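Local coordinates for leucine aminopeptidase (Parabacteroides distasonis, PDB 3TC8), which is probably a zinc-dependent exopeptidase of the M28 family, removing residues from the amino ends of peptides, although a related glutaminyl-peptide cyclotransferase activity is also possible, at residues Pro20-Ser26 / Glu137-Gln141; Arg106-Asp112 / Trp280-Lys284; Thr208-Glu212 / Val223-Trp227. The contacts are given in a common frame with arbitrary orientation. Residue numbers count along the deposited sequence, not the author numbering.

Interaction 1 of 3, residues Pro20-Ser26 / Glu137-Gln141; sequences PDFNADS and EIARQ
A buried carboxylate joins the N-terminal arm of the chain to helix 125-144 here, on the flank of the fold where helix 292-308 also covers the arm. Residues Pro20 to Asn23 run extended (phi/psi -61°/161° at Pro20, -92°/105° at Asn23) along helical residues 137-141, and the chain turns helical at Ala24. CA atoms pair Pro20 with Gln141 at 6.4 Å, Phe22 with Ile138 at 6.7 Å and Ser26 with Glu137 at 6.6 Å, so the arm passes the helix from its C-terminal end back. Glu137, chi1 t and chi2 p, points its carboxylate into the bend: OE2 accepts from Asn23 N at 2.9 Å, and OE1 accepts from Ser26 OG (chi1 t) at 2.6 Å. Asn23 is the N-cap of helix 24-36; with chi1 t its OD1 accepts a hydrogen bond from Ser26 N at 2.9 Å. The short, accepting amide side chain of asparagine suits this cap, while Glu137 holds the backbone NH of the same residue. A buried charge needs compensation, and within its own helix Glu137 OE1 meets Arg140 NE in a salt bridge of 2.8 Å, while OE2 accepts from Gln141 NE2 at 2.9 Å. Phe22, chi1 t, lays one ring face on the methylene of Glu137, CG lying 3.8 Å from the ring centroid in a CH-pi contact, and its CE2 is 4.0 Å from Ile138 CG1; Leu303 of helix 292-308 also touches this ring. One water links Asp21 N (3.0 Å) to Gln141 OE1 (2.9 Å); another links Asn23 ND2 to Arg140 NH2, 2.9 Å from each.

Interaction 2 of 3, residues Arg106-Asp112 / Trp280-Lys284; sequences RPYSDHD and WHTQK. With EDO (1,2-ethanediol), chain D.
Neither segment is regular: 109-112 forms a type I beta turn, closed by Asp112 N to Ser109 O at 3.0 Å, and His281 has left-handed backbone angles (60°/33°). CA atoms come closest at Asp112 and Thr282, 4.3 Å. His281 O accepts from His111 N at 2.9 Å, Gln283 N donates to Asp112 OD2 at 2.9 Å, and Gln283 NE2 reaches Ser109 OG at 2.8 Å; that hydroxyl also hydrogen-bonds Thr120 O. The His281 ring, chi1 m, has Arg106 CD over one face, 3.4 Å from its centroid (CH-pi). Arg106 NE in turn bridges to Asp110 OD1 at 2.9 Å. A water accepts from His281 ND1 and donates to Asp110 OD2, 2.8 Å each way. Trp280 CZ3 lies over the His111 ring, 3.4 Å from NE2, and Trp280 NE1 donates a hydrogen bond to O2 of 1,2-ethanediol, probably from the crystallisation liquor, at 2.8 Å. With ND1 protonated and turned to water, His281 NE2 is left to bind zinc beside Asp127 and Asp160, a ligand set consistent with an M28 metallopeptidase centre.

Interaction 3 of 3, residues Thr208-Glu212 / Val223-Trp227; sequences TFFKE and VEMVW
Lys211 lies along residues 223-227 of helix 213-233 with an almost fully extended side chain (chi1 m, then t, t, t), long enough to pass the indole and still reach a carboxylate. Its CG sits over the five-membered ring of Trp227, 3.8 Å from the centroid (CH-pi), and 3.6 Å from Val223 CG1; its NZ forms a 2.8 Å salt bridge with Glu224 OE2, and hydrogen-bonds Asn241 OD1 too. Glu224, chi1 and chi2 both m, starts away from the strand and curls back to meet it. Trp227, with chi1 off-well at -95°, turns its indole edge to the carbonyl of Phe209, while Lys211 covers one face: NE1 gives a weak hydrogen bond to Phe209 O at 3.3 Å, and CZ2 lies 3.9 Å from Phe209 CB. Strand 209-211 and this helix segment run at 145°, axes 10.1 Å apart; Lys211 CA and Val223 CA are nearest, 6.7 Å. Glu212 is the N-cap of helix 213-233, which begins right after the strand and runs back roughly antiparallel to it. Phe239 of strand 239-240 meets both Phe209 and Trp227 edge-to-face, and Val223 and Val226 pack against Ile263 of strand 262-266.

Overall arrangement
The three contacts lie well apart in a single chain, and none touches another. The centre of interaction 1 is about 29 Å from that of interaction 2 and about 21 Å from that of interaction 3; the centres of interactions 2 and 3 are about 26 Å apart. Along the sequence, interactions 1 and 2 interlock, their segments alternating, whereas interaction 3 is nested within the loop closed by interaction 2. Interaction 2 joins loops that follow strands 96-102 and 262-266 of the six-stranded mixed sheet, and helix 292-308 touches interactions 1 and 3. Only interaction 2 holds a zinc ligand; interaction 1 ties the N-terminal arm to helix 125-144 away from the metal site, and interaction 3 packs strand 209-211 on helix 213-233.

Interaction 1 of 3, residues Pro20-Ser26 / Glu137-Gln141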
loop_
_atom_site.group_PDB
_atom_site.type_symbol
_atom_site.label_atom_id
_atom_site.label_comp_id
_atom_site.label_asym_id
_atom_site.label_seq_id
_atom_site.Cartn_x
_atom_site.Cartn_y
_atom_site.Cartn_z
ATOM N N PRO A 20 11.762 15.751 -7.129
ATOM C CA PRO A 20 10.586 16.064 -7.899
ATOM C C PRO A 20 9.406 16.486 -7.032
ATOM O O PRO A 20 9.310 16.159 -5.859
ATOM C CB PRO A 20 10.292 14.738 -8.605
ATOM C CG PRO A 20 11.491 13.988 -8.608
ATOM C CD PRO A 20 12.227 14.386 -7.379
ATOM N N ASP A 21 8.461 17.147 -7.685
ATOM C CA ASP A 21 7.221 17.628 -7.093
ATOM C C ASP A 21 6.136 16.553 -7.265
ATOM O O ASP A 21 5.727 16.259 -8.403
ATOM C CB ASP A 21 6.859 18.897 -7.884
ATOM C CG ASP A 21 5.767 19.729 -7.272
ATOM O OD1 ASP A 21 5.055 19.274 -6.359
ATOM O OD2 ASP A 21 5.576 20.872 -7.752
ATOM N N PHE A 22 5.642 15.980 -6.192
ATOM C CA PHE A 22 4.525 15.042 -6.221
ATOM C C PHE A 22 3.263 15.841 -6.568
ATOM O O PHE A 22 2.888 16.783 -5.862
ATOM C CB PHE A 22 4.382 14.429 -4.842
ATOM C CG PHE A 22 3.238 13.422 -4.682
ATOM C CD1 PHE A 22 1.986 13.837 -4.278
ATOM C CD2 PHE A 22 3.477 12.083 -4.871
ATOM C CE1 PHE A 22 0.990 12.912 -4.057
ATOM C CE2 PHE A 22 2.465 11.147 -4.642
ATOM C CZ PHE A 22 1.244 11.582 -4.218
ATOM N N ASN A 23 2.578 15.445 -7.639
ATOM C CA ASN A 23 1.355 16.119 -8.053
ATOM C C ASN A 23 0.177 15.412 -7.404
ATOM O O ASN A 23 -0.217 14.304 -7.819
ATOM C CB ASN A 23 1.279 16.090 -9.587
ATOM C CG ASN A 23 0.093 16.802 -10.164
ATOM O OD1 ASN A 23 -0.985 16.788 -9.640
ATOM N ND2 ASN A 23 0.273 17.269 -11.386
ATOM N N ALA A 24 -0.394 16.038 -6.376
ATOM C CA ALA A 24 -1.466 15.406 -5.622
ATOM C C ALA A 24 -2.748 15.287 -6.442
ATOM O O ALA A 24 -3.511 14.334 -6.225
ATOM C CB ALA A 24 -1.710 16.129 -4.328
ATOM N N ASP A 25 -3.022 16.209 -7.361
ATOM C CA ASP A 25 -4.168 16.097 -8.269
ATOM C C ASP A 25 -4.049 14.825 -9.071
ATOM O O ASP A 25 -5.022 14.102 -9.298
ATOM C CB ASP A 25 -4.233 17.259 -9.281
ATOM C CG ASP A 25 -4.791 18.553 -8.695
ATOM O OD1 ASP A 25 -5.418 18.567 -7.607
ATOM O OD2 ASP A 25 -4.621 19.588 -9.391
ATOM N N SER A 26 -2.860 14.568 -9.575
ATOM C CA SER A 26 -2.578 13.376 -10.313
ATOM C C SER A 26 -2.755 12.099 -9.494
ATOM O O SER A 26 -3.389 11.134 -9.941
ATOM C CB SER A 26 -1.170 13.453 -10.902
ATOM O OG SER A 26 -0.742 12.206 -11.437
ATOM N N GLU A 137 1.934 7.965 -8.721
ATOM C CA GLU A 137 2.461 9.304 -8.929
ATOM C C GLU A 137 3.951 9.386 -8.617
ATOM O O GLU A 137 4.724 10.024 -9.340
ATOM C CB GLU A 137 1.644 10.300 -8.138
ATOM C CG GLU A 137 2.180 11.719 -8.165
ATOM C CD GLU A 137 2.336 12.322 -9.551
ATOM O OE1 GLU A 137 1.716 11.825 -10.523
ATOM O OE2 GLU A 137 3.041 13.373 -9.677
ATOM N N ILE A 138 4.402 8.699 -7.567
ATOM C CA ILE A 138 5.825 8.588 -7.247
ATOM C C ILE A 138 6.577 7.955 -8.409
ATOM O O ILE A 138 7.603 8.447 -8.864
ATOM C CB ILE A 138 6.022 7.833 -5.926
ATOM C CG1 ILE A 138 5.611 8.707 -4.746
ATOM C CG2 ILE A 138 7.479 7.321 -5.765
ATOM C CD1 ILE A 138 5.310 7.963 -3.495
ATOM N N ALA A 139 6.024 6.860 -8.956
ATOM C CA ALA A 139 6.645 6.166 -10.043
ATOM C C ALA A 139 6.688 7.034 -11.313
ATOM O O ALA A 139 7.657 6.994 -12.081
ATOM C CB ALA A 139 5.874 4.840 -10.300
ATOM N N ARG A 140 5.642 7.836 -11.536
ATOM C CA ARG A 140 5.639 8.751 -12.644
ATOM C C ARG A 140 6.798 9.728 -12.563
ATOM O O ARG A 140 7.511 10.013 -13.530
ATOM C CB ARG A 140 4.307 9.508 -12.733
ATOM C CG ARG A 140 4.158 10.315 -14.008
ATOM C CD ARG A 140 2.787 10.965 -14.153
ATOM N NE ARG A 140 2.599 12.074 -13.215
ATOM C CZ ARG A 140 2.737 13.346 -13.508
ATOM N NH1 ARG A 140 2.998 13.782 -14.740
ATOM N NH2 ARG A 140 2.579 14.206 -12.549
ATOM N N GLN A 141 7.056 10.235 -11.358
ATOM C CA GLN A 141 8.176 11.135 -11.137
ATOM C C GLN A 141 9.525 10.430 -11.286
ATOM O O GLN A 141 10.447 10.978 -11.897
ATOM C CB GLN A 141 8.077 11.772 -9.780
ATOM C CG GLN A 141 6.853 12.693 -9.593
ATOM C CD GLN A 141 6.748 13.789 -10.590
ATOM O OE1 GLN A 141 7.777 14.355 -11.025
ATOM N NE2 GLN A 141 5.519 14.125 -10.995
HETATM O O HOH W 1 8.529 17.084 -10.665
HETATM O O HOH W 2 2.978 17.084 -12.528
#

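Interaction 2 of 3, residues Arg106-Asp112 / Trp280-Lys284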
loop_
_atom_site.group_PDB
_atom_site.type_symbol
_atom_site.label_atom_id
_atom_site.label_comp_id
_atom_site.label_asym_id
_atom_site.label_seq_id
_atom_site.Cartn_x
_atom_site.Cartn_y
_atom_site.Cartn_z
ATOM N N ARG A 106 -11.404 -5.367 -0.467
ATOM C CA ARG A 106 -12.048 -6.374 0.360
ATOM C C ARG A 106 -13.417 -6.752 -0.215
ATOM O O ARG A 106 -14.215 -5.876 -0.521
ATOM C CB ARG A 106 -12.168 -5.842 1.783
ATOM C CG ARG A 106 -12.753 -6.831 2.800
ATOM C CD ARG A 106 -12.160 -6.609 4.164
ATOM N NE ARG A 106 -12.709 -7.471 5.212
ATOM C CZ ARG A 106 -12.309 -8.715 5.405
ATOM N NH1 ARG A 106 -11.502 -9.314 4.569
ATOM N NH2 ARG A 106 -12.810 -9.445 6.399
ATOM N N PRO A 107 -13.757 -8.034 -0.181
ATOM C CA PRO A 107 -15.069 -8.483 -0.689
ATOM C C PRO A 107 -16.237 -8.312 0.283
ATOM O O PRO A 107 -17.355 -8.659 -0.055
ATOM C CB PRO A 107 -14.835 -9.943 -1.007
ATOM C CG PRO A 107 -13.779 -10.370 -0.037
ATOM C CD PRO A 107 -12.847 -9.192 -0.020
ATOM N N TYR A 108 -15.924 -7.820 1.456
ATOM C CA TYR A 108 -16.848 -7.667 2.557
ATOM C C TYR A 108 -16.774 -6.251 3.109
ATOM O O TYR A 108 -15.778 -5.555 2.933
ATOM C CB TYR A 108 -16.526 -8.633 3.711
ATOM C CG TYR A 108 -16.228 -10.043 3.311
ATOM C CD1 TYR A 108 -17.120 -10.798 2.567
ATOM C CD2 TYR A 108 -15.010 -10.620 3.621
ATOM C CE1 TYR A 108 -16.822 -12.094 2.205
ATOM C CE2 TYR A 108 -14.676 -11.929 3.237
ATOM C CZ TYR A 108 -15.592 -12.636 2.516
ATOM O OH TYR A 108 -15.284 -13.932 2.175
ATOM N N SER A 109 -17.836 -5.831 3.750
ATOM C CA SER A 109 -17.883 -4.592 4.539
ATOM C C SER A 109 -18.243 -4.963 5.974
ATOM O O SER A 109 -19.283 -4.594 6.493
ATOM C CB SER A 109 -18.856 -3.599 3.936
ATOM O OG SER A 109 -18.527 -3.337 2.587
ATOM N N ASP A 110 -17.350 -5.756 6.594
ATOM C CA ASP A 110 -17.704 -6.493 7.799
ATOM C C ASP A 110 -17.705 -5.678 9.075
ATOM O O ASP A 110 -18.138 -6.190 10.081
ATOM C CB ASP A 110 -16.874 -7.775 7.933
ATOM C CG ASP A 110 -15.352 -7.591 7.787
ATOM O OD1 ASP A 110 -14.884 -6.799 6.941
ATOM O OD2 ASP A 110 -14.622 -8.338 8.514
ATOM N N HIS A 111 -17.324 -4.409 8.971
ATOM C CA HIS A 111 -17.480 -3.461 10.045
ATOM C C HIS A 111 -18.593 -2.443 9.788
ATOM O O HIS A 111 -18.812 -1.508 10.563
ATOM C CB HIS A 111 -16.181 -2.762 10.375
ATOM C CG HIS A 111 -15.216 -3.659 11.061
ATOM N ND1 HIS A 111 -15.087 -3.676 12.426
ATOM C CD2 HIS A 111 -14.382 -4.613 10.594
ATOM C CE1 HIS A 111 -14.223 -4.621 12.765
ATOM N NE2 HIS A 111 -13.737 -5.174 11.672
ATOM N N ASP A 112 -19.352 -2.618 8.717
ATOM C CA ASP A 112 -20.445 -1.719 8.403
ATOM C C ASP A 112 -21.478 -1.783 9.512
ATOM O O ASP A 112 -21.799 -2.852 10.002
ATOM C CB ASP A 112 -21.108 -2.034 7.049
ATOM C CG ASP A 112 -21.808 -0.849 6.479
ATOM O OD1 ASP A 112 -22.977 -0.604 6.857
ATOM O OD2 ASP A 112 -21.157 -0.140 5.684
ATOM N N TRP A 280 -13.265 2.379 7.841
ATOM C CA TRP A 280 -12.508 1.172 7.530
ATOM C C TRP A 280 -13.413 -0.078 7.503
ATOM O O TRP A 280 -14.185 -0.316 8.433
ATOM C CB TRP A 280 -11.420 0.977 8.576
ATOM C CG TRP A 280 -10.666 -0.295 8.498
ATOM C CD1 TRP A 280 -9.726 -0.643 7.583
ATOM C CD2 TRP A 280 -10.762 -1.397 9.390
ATOM N NE1 TRP A 280 -9.200 -1.845 7.868
ATOM C CE2 TRP A 280 -9.840 -2.354 8.964
ATOM C CE3 TRP A 280 -11.546 -1.673 10.521
ATOM C CZ2 TRP A 280 -9.643 -3.574 9.656
ATOM C CZ3 TRP A 280 -11.359 -2.861 11.193
ATOM C CH2 TRP A 280 -10.419 -3.771 10.770
ATOM N N HIS A 281 -13.338 -0.806 6.404
ATOM C CA HIS A 281 -14.107 -2.045 6.249
ATOM C C HIS A 281 -15.631 -1.810 6.340
ATOM O O HIS A 281 -16.400 -2.656 6.810
ATOM C CB HIS A 281 -13.579 -3.168 7.162
ATOM C CG HIS A 281 -12.273 -3.696 6.669
ATOM N ND1 HIS A 281 -11.659 -4.810 7.189
ATOM C CD2 HIS A 281 -11.466 -3.251 5.665
ATOM C CE1 HIS A 281 -10.520 -5.015 6.537
ATOM N NE2 HIS A 281 -10.389 -4.097 5.595
ATOM N N THR A 282 -16.022 -0.646 5.860
ATOM C CA THR A 282 -17.420 -0.290 5.668
ATOM C C THR A 282 -17.649 0.180 4.246
ATOM O O THR A 282 -16.706 0.479 3.494
ATOM C CB THR A 282 -17.864 0.882 6.592
ATOM O OG1 THR A 282 -17.439 2.150 6.044
ATOM C CG2 THR A 282 -17.415 0.741 8.037
ATOM N N GLN A 283 -18.926 0.305 3.871
ATOM C CA GLN A 283 -19.290 0.855 2.587
ATOM C C GLN A 283 -18.836 2.277 2.355
ATOM O O GLN A 283 -18.708 2.685 1.183
ATOM C CB GLN A 283 -20.803 0.766 2.392
ATOM C CG GLN A 283 -21.277 -0.666 2.095
ATOM C CD GLN A 283 -20.927 -1.098 0.710
ATOM O OE1 GLN A 283 -21.569 -0.637 -0.244
ATOM N NE2 GLN A 283 -19.919 -1.959 0.566
ATOM N N LYS A 284 -18.525 2.996 3.422
ATOM C CA LYS A 284 -18.063 4.370 3.290
ATOM C C LYS A 284 -16.577 4.528 2.995
ATOM O O LYS A 284 -16.113 5.657 2.890
ATOM C CB LYS A 284 -18.432 5.151 4.540
ATOM C CG LYS A 284 -19.894 5.489 4.592
ATOM C CD LYS A 284 -20.237 6.398 5.736
ATOM C CE LYS A 284 -21.699 6.821 5.774
ATOM N NZ LYS A 284 -22.031 7.435 7.114
HETATM C C1 EDO D . -5.149 -2.352 7.385
HETATM O O1 EDO D . -4.661 -3.586 6.863
HETATM C C2 EDO D . -6.346 -1.867 6.582
HETATM O O2 EDO D . -7.251 -2.942 6.169
HETATM O O HOH W 3 -12.304 -6.787 8.991
#

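Interaction 3 of 3, residues Thr208-Glu212 / Val223-Trp227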
loop_
_atom_site.group_PDB
_atom_site.type_symbol
_atom_site.label_atom_id
_atom_site.label_comp_id
_atom_site.label_asym_id
_atom_site.label_seq_id
_atom_site.Cartn_x
_atom_site.Cartn_y
_atom_site.Cartn_z
ATOM N N THR A 208 -3.729 10.575 10.259
ATOM C CA THR A 208 -2.652 10.663 11.223
ATOM C C THR A 208 -1.804 9.411 11.158
ATOM O O THR A 208 -2.277 8.335 11.511
ATOM C CB THR A 208 -3.194 10.921 12.628
ATOM O OG1 THR A 208 -4.171 9.951 13.003
ATOM C CG2 THR A 208 -3.796 12.309 12.750
ATOM N N PHE A 209 -0.553 9.586 10.737
ATOM C CA PHE A 209 0.396 8.507 10.617
ATOM C C PHE A 209 1.285 8.494 11.855
ATOM O O PHE A 209 2.101 9.407 12.064
ATOM C CB PHE A 209 1.277 8.667 9.367
ATOM C CG PHE A 209 0.504 8.987 8.102
ATOM C CD1 PHE A 209 -0.619 8.283 7.720
ATOM C CD2 PHE A 209 0.938 10.012 7.262
ATOM C CE1 PHE A 209 -1.303 8.566 6.557
ATOM C CE2 PHE A 209 0.263 10.287 6.084
ATOM C CZ PHE A 209 -0.854 9.592 5.733
ATOM N N PHE A 210 1.095 7.480 12.713
ATOM C CA PHE A 210 1.919 7.310 13.893
ATOM C C PHE A 210 3.056 6.346 13.564
ATOM O O PHE A 210 3.082 5.662 12.541
ATOM C CB PHE A 210 1.047 6.757 15.040
ATOM C CG PHE A 210 0.127 7.755 15.678
ATOM C CD1 PHE A 210 -1.048 8.165 15.062
ATOM C CD2 PHE A 210 0.459 8.287 16.893
ATOM C CE1 PHE A 210 -1.873 9.066 15.662
ATOM C CE2 PHE A 210 -0.383 9.225 17.498
ATOM C CZ PHE A 210 -1.536 9.590 16.891
ATOM N N LYS A 211 4.041 6.320 14.462
ATOM C CA LYS A 211 5.178 5.417 14.273
ATOM C C LYS A 211 4.722 4.001 14.688
ATOM O O LYS A 211 4.516 3.715 15.889
ATOM C CB LYS A 211 6.372 5.896 15.087
ATOM C CG LYS A 211 6.824 7.287 14.713
ATOM C CD LYS A 211 7.997 7.722 15.541
ATOM C CE LYS A 211 8.379 9.132 15.336
ATOM N NZ LYS A 211 9.522 9.492 16.261
ATOM N N GLU A 212 4.503 3.143 13.699
ATOM C CA GLU A 212 3.869 1.857 13.966
ATOM C C GLU A 212 4.858 0.892 14.630
ATOM O O GLU A 212 6.042 0.922 14.357
ATOM C CB GLU A 212 3.286 1.384 12.619
ATOM C CG GLU A 212 2.495 0.099 12.652
ATOM C CD GLU A 212 3.318 -1.167 12.670
ATOM O OE1 GLU A 212 4.359 -1.194 11.977
ATOM O OE2 GLU A 212 2.911 -2.140 13.381
ATOM N N VAL A 223 11.918 4.627 10.111
ATOM C CA VAL A 223 10.862 5.439 10.683
ATOM C C VAL A 223 11.365 6.857 10.965
ATOM O O VAL A 223 10.742 7.852 10.599
ATOM C CB VAL A 223 10.226 4.820 11.956
ATOM C CG1 VAL A 223 9.183 5.758 12.542
ATOM C CG2 VAL A 223 9.631 3.432 11.658
ATOM N N GLU A 224 12.481 6.939 11.684
ATOM C CA GLU A 224 13.015 8.230 12.058
ATOM C C GLU A 224 13.359 9.092 10.843
ATOM O O GLU A 224 13.084 10.281 10.825
ATOM C CB GLU A 224 14.193 8.086 13.011
ATOM C CG GLU A 224 13.716 7.541 14.380
ATOM C CD GLU A 224 12.715 8.440 15.053
ATOM O OE1 GLU A 224 12.986 9.687 15.111
ATOM O OE2 GLU A 224 11.680 7.908 15.529
HETATM N N MSE A 225 13.977 8.495 9.842
HETATM C CA MSE A 225 14.327 9.230 8.640
HETATM C C MSE A 225 13.086 9.789 7.950
HETATM O O MSE A 225 13.064 10.957 7.554
HETATM C CB MSE A 225 15.040 8.290 7.690
HETATM C CG MSE A 225 15.300 8.814 6.262
HETATM SE SE MSE A 225 16.251 7.652 5.110
HETATM C CE MSE A 225 14.992 6.192 5.050
ATOM N N VAL A 226 12.049 8.970 7.812
ATOM C CA VAL A 226 10.828 9.399 7.169
ATOM C C VAL A 226 10.088 10.467 7.976
ATOM O O VAL A 226 9.670 11.486 7.426
ATOM C CB VAL A 226 9.909 8.156 6.845
ATOM C CG1 VAL A 226 8.529 8.597 6.360
ATOM C CG2 VAL A 226 10.610 7.277 5.839
ATOM N N TRP A 227 9.936 10.256 9.297
ATOM C CA TRP A 227 9.209 11.195 10.092
ATOM C C TRP A 227 9.967 12.526 10.192
ATOM O O TRP A 227 9.338 13.592 10.234
ATOM C CB TRP A 227 8.896 10.614 11.508
ATOM C CG TRP A 227 7.521 9.964 11.616
ATOM C CD1 TRP A 227 6.528 10.413 12.400
ATOM C CD2 TRP A 227 6.963 8.871 10.842
ATOM N NE1 TRP A 227 5.391 9.664 12.204
ATOM C CE2 TRP A 227 5.647 8.701 11.269
ATOM C CE3 TRP A 227 7.474 8.009 9.903
ATOM C CZ2 TRP A 227 4.791 7.742 10.720
ATOM C CZ3 TRP A 227 6.628 7.060 9.333
ATOM C CH2 TRP A 227 5.317 6.921 9.766
#